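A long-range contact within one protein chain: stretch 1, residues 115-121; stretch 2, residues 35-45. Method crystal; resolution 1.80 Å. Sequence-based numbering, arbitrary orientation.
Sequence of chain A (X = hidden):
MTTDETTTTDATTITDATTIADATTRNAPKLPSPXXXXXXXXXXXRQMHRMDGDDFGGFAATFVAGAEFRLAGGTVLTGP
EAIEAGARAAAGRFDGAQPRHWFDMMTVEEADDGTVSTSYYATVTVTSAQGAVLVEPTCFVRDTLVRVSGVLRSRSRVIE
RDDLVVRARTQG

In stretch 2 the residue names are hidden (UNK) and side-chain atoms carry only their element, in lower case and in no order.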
# COMPACT_ATOMS: atom_id res chain seq x y z
N THR A 115 17.75 -5.31 -16.43
CA THR A 115 17.78 -4.31 -15.38
C THR A 115 16.38 -3.76 -15.14
O THR A 115 15.64 -3.44 -16.09
CB THR A 115 18.72 -3.17 -15.74
OG1 THR A 115 20.04 -3.70 -15.93
CG2 THR A 115 18.73 -2.15 -14.63
N VAL A 116 16.01 -3.66 -13.87
CA VAL A 116 14.69 -3.21 -13.45
C VAL A 116 14.78 -1.84 -12.79
O VAL A 116 15.60 -1.63 -11.89
CB VAL A 116 14.04 -4.23 -12.50
CG1 VAL A 116 12.70 -3.71 -12.08
CG2 VAL A 116 13.97 -5.59 -13.15
N SER A 117 13.96 -0.90 -13.25
CA SER A 117 13.88 0.43 -12.66
C SER A 117 12.52 0.56 -11.98
O SER A 117 11.50 0.25 -12.60
CB SER A 117 14.04 1.53 -13.72
OG SER A 117 15.32 1.52 -14.31
N THR A 118 12.51 1.03 -10.74
CA THR A 118 11.26 1.32 -10.05
C THR A 118 11.26 2.74 -9.48
O THR A 118 12.31 3.36 -9.25
CB THR A 118 10.99 0.31 -8.92
OG1 THR A 118 11.89 0.58 -7.84
CG2 THR A 118 11.12 -1.16 -9.39
N SER A 119 10.06 3.26 -9.27
CA SER A 119 9.85 4.53 -8.59
C SER A 119 8.62 4.33 -7.73
O SER A 119 7.66 3.66 -8.13
CB SER A 119 9.67 5.72 -9.55
OG SER A 119 8.35 5.76 -10.12
N TYR A 120 8.67 4.88 -6.52
CA TYR A 120 7.54 4.66 -5.62
C TYR A 120 7.55 5.70 -4.51
O TYR A 120 8.53 6.42 -4.29
CB TYR A 120 7.58 3.27 -5.01
CG TYR A 120 8.89 2.85 -4.39
CD1 TYR A 120 9.91 2.33 -5.17
CD2 TYR A 120 9.08 2.94 -3.01
CE1 TYR A 120 11.09 1.87 -4.59
CE2 TYR A 120 10.25 2.48 -2.41
CZ TYR A 120 11.27 1.97 -3.22
OH TYR A 120 12.44 1.52 -2.64
N TYR A 121 6.41 5.77 -3.83
CA TYR A 121 6.28 6.55 -2.61
C TYR A 121 6.67 5.68 -1.41
O TYR A 121 6.35 4.49 -1.38
CB TYR A 121 4.83 6.99 -2.41
CG TYR A 121 4.23 7.87 -3.50
CD1 TYR A 121 5.00 8.43 -4.50
CD2 TYR A 121 2.87 8.15 -3.51
CE1 TYR A 121 4.45 9.27 -5.47
CE2 TYR A 121 2.30 8.96 -4.47
CZ TYR A 121 3.11 9.53 -5.44
OH TYR A 121 2.56 10.38 -6.36
N UNK A 35 5.12 -11.89 -13.88
CA UNK A 35 6.14 -12.60 -13.12
C UNK A 35 7.13 -11.63 -12.49
O UNK A 35 7.49 -11.75 -11.31
o UNK A 35 5.18 -13.36 -16.36
c UNK A 35 6.05 -14.75 -14.52
o UNK A 35 4.58 -15.44 -16.25
c UNK A 35 6.87 -13.59 -14.02
c UNK A 35 5.23 -14.48 -15.80
N UNK A 36 7.58 -10.65 -13.29
CA UNK A 36 8.51 -9.64 -12.78
C UNK A 36 7.87 -8.80 -11.70
O UNK A 36 8.48 -8.54 -10.65
c UNK A 36 9.97 -7.64 -13.39
c UNK A 36 9.03 -8.73 -13.90
c UNK A 36 10.36 -6.68 -14.45
c UNK A 36 11.21 -8.35 -12.82
N UNK A 37 6.63 -8.35 -11.93
CA UNK A 37 5.94 -7.54 -10.93
C UNK A 37 5.84 -8.28 -9.59
O UNK A 37 6.18 -7.73 -8.52
c UNK A 37 3.57 -3.96 -9.74
c UNK A 37 3.90 -6.20 -10.51
c UNK A 37 4.57 -7.15 -11.43
c UNK A 37 3.04 -6.66 -9.53
c UNK A 37 2.44 -5.76 -8.65
c UNK A 37 4.17 -4.84 -10.59
c UNK A 37 2.72 -4.41 -8.78
o UNK A 37 2.16 -3.49 -7.92
N UNK A 38 5.40 -9.53 -9.63
CA UNK A 38 5.29 -10.31 -8.41
C UNK A 38 6.66 -10.45 -7.76
O UNK A 38 6.79 -10.30 -6.54
c UNK A 38 4.65 -11.68 -8.71
c UNK A 38 3.18 -11.49 -9.10
c UNK A 38 4.75 -12.63 -7.52
N UNK A 39 7.69 -10.72 -8.56
CA UNK A 39 9.05 -10.88 -8.04
C UNK A 39 9.52 -9.63 -7.32
O UNK A 39 10.17 -9.71 -6.26
o UNK A 39 13.35 -12.60 -9.44
c UNK A 39 11.37 -11.63 -8.69
o UNK A 39 12.04 -11.67 -10.98
c UNK A 39 12.32 -11.98 -9.79
c UNK A 39 10.00 -11.22 -9.17
N UNK A 40 9.22 -8.46 -7.89
CA UNK A 40 9.57 -7.18 -7.29
C UNK A 40 8.83 -6.97 -5.97
O UNK A 40 9.43 -6.56 -4.97
c UNK A 40 9.41 -4.66 -7.60
c UNK A 40 10.26 -6.09 -9.46
c UNK A 40 9.30 -6.03 -8.28
N UNK A 41 7.53 -7.27 -5.92
CA UNK A 41 6.81 -7.07 -4.66
C UNK A 41 7.40 -7.94 -3.56
O UNK A 41 7.44 -7.52 -2.39
c UNK A 41 5.31 -7.37 -4.76
c UNK A 41 4.65 -6.61 -5.92
o UNK A 41 5.06 -8.78 -4.87
N UNK A 42 7.81 -9.15 -3.90
CA UNK A 42 8.34 -10.08 -2.90
C UNK A 42 9.73 -9.66 -2.46
O UNK A 42 10.09 -9.79 -1.29
c UNK A 42 6.92 -12.00 -3.78
c UNK A 42 8.33 -11.51 -3.44
n UNK A 42 5.17 -10.82 -2.61
o UNK A 42 6.10 -12.62 -1.62
c UNK A 42 6.00 -11.87 -2.59
N UNK A 43 10.55 -9.18 -3.40
CA UNK A 43 11.86 -8.65 -3.04
C UNK A 43 11.74 -7.54 -2.00
O UNK A 43 12.43 -7.54 -0.98
c UNK A 43 16.23 -7.51 -3.50
c UNK A 43 15.10 -5.41 -3.65
c UNK A 43 13.89 -7.44 -3.98
c UNK A 43 15.04 -8.16 -3.76
c UNK A 43 16.26 -6.14 -3.43
c UNK A 43 12.58 -8.13 -4.28
c UNK A 43 13.94 -6.05 -3.93
N UNK A 44 10.86 -6.58 -2.25
CA UNK A 44 10.77 -5.42 -1.37
C UNK A 44 10.14 -5.79 -0.02
O UNK A 44 10.56 -5.27 1.03
c UNK A 44 12.56 -2.21 -3.76
c UNK A 44 10.73 -2.52 -5.24
c UNK A 44 10.11 -3.30 -4.32
o UNK A 44 12.61 -1.22 -5.91
c UNK A 44 11.95 -1.98 -4.99
c UNK A 44 10.66 -3.52 -3.08
c UNK A 44 11.91 -2.97 -2.81
c UNK A 44 9.94 -4.34 -2.06
N UNK A 45 9.14 -6.68 -0.03
CA UNK A 45 8.55 -7.11 1.23
C UNK A 45 9.62 -7.73 2.12
O UNK A 45 9.74 -7.39 3.31
c UNK A 45 7.41 -8.11 0.96

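Stretch 2 is one helix throughout, and strand 116-121 of stretch 1 lies against it.

Position 35 has three side-chain carbons in a row, the third carrying two oxygens. It is exposed and does not reach stretch 1. It is E35.

Position 36 has four carbons, forked at the second. One carbon of the fork lies near the side chain of V116. The residue is L36, and its CD1 is 3.9 Å from V116 CG2.

Position 37 has one carbon, then a six-carbon ring bearing an oxygen. It is out of reach of the strand. The residue is Y37.

Position 38 has three carbons, one at the root carrying two. It is buried but far from stretch 1. It is V38.

Position 39 repeats the pattern of 35: three carbons, then two oxygens on the third. It does not reach stretch 1. Both oxygens are hydrogen-bonded elsewhere in the structure. The residue is E39.

Position 40 again has three carbons, with two branches on the first. CA to CB points toward the strand, and the branches lie near V116 and T118. The residue is V40. Its CG2 is 4.3 Å from V116 CG1, and its CG1 is 4.3 Å from T118 CG2.

Position 41 has a first carbon carrying one oxygen and one carbon. It does not reach stretch 1. The oxygen turns back to the helix backbone. The residue is T41, and its OG1 donates a hydrogen bond to V38 O at 2.8 Å.

Position 42 has three carbons, the third carrying one oxygen and one nitrogen, which makes an amide. It too is out of reach of stretch 1. The residue is Q42. Its NE2 donates to T41 OG1 at 3.0 Å, nearly straight at 170°.

Position 43 has one carbon and a six-carbon ring with no oxygen. It does not touch the strand. The residue is F43.

Position 44 has one carbon, then a six-carbon ring bearing an oxygen. That oxygen lies near both T118 and Y120. The residue is Y44. T118 OG1 donates a hydrogen bond to Y44 OH at 2.7 Å, approaching the edge of the ring near its plane. Y120 CE1 is 3.7 Å from Y44 OH.

Position 45 has a single side-chain carbon and is buried away from stretch 1. The residue is A45.

The contact is small, burying 239 Å² in all. Strand alternation turns V116, T118 and Y120 toward the helix, while S117 and S119 point away. On the helix, L36, V40 and Y44 are spaced four apart, so they fall along one side. L36 meets V116, V40 meets V116 and T118, and Y44 meets T118 and Y120. The backbones stay well apart, with the axes 11.3 Å apart at closest approach, and side chains fill the gap. The start of the contact is apolar. Its far end has the hydrogen bond between T118 and Y44, beside an oblique pairing of the Y120 and Y44 rings, whose centroids are 5.3 Å apart with planes at 58°.

Stretch 2 (35-45) ELYVEVTQFYA
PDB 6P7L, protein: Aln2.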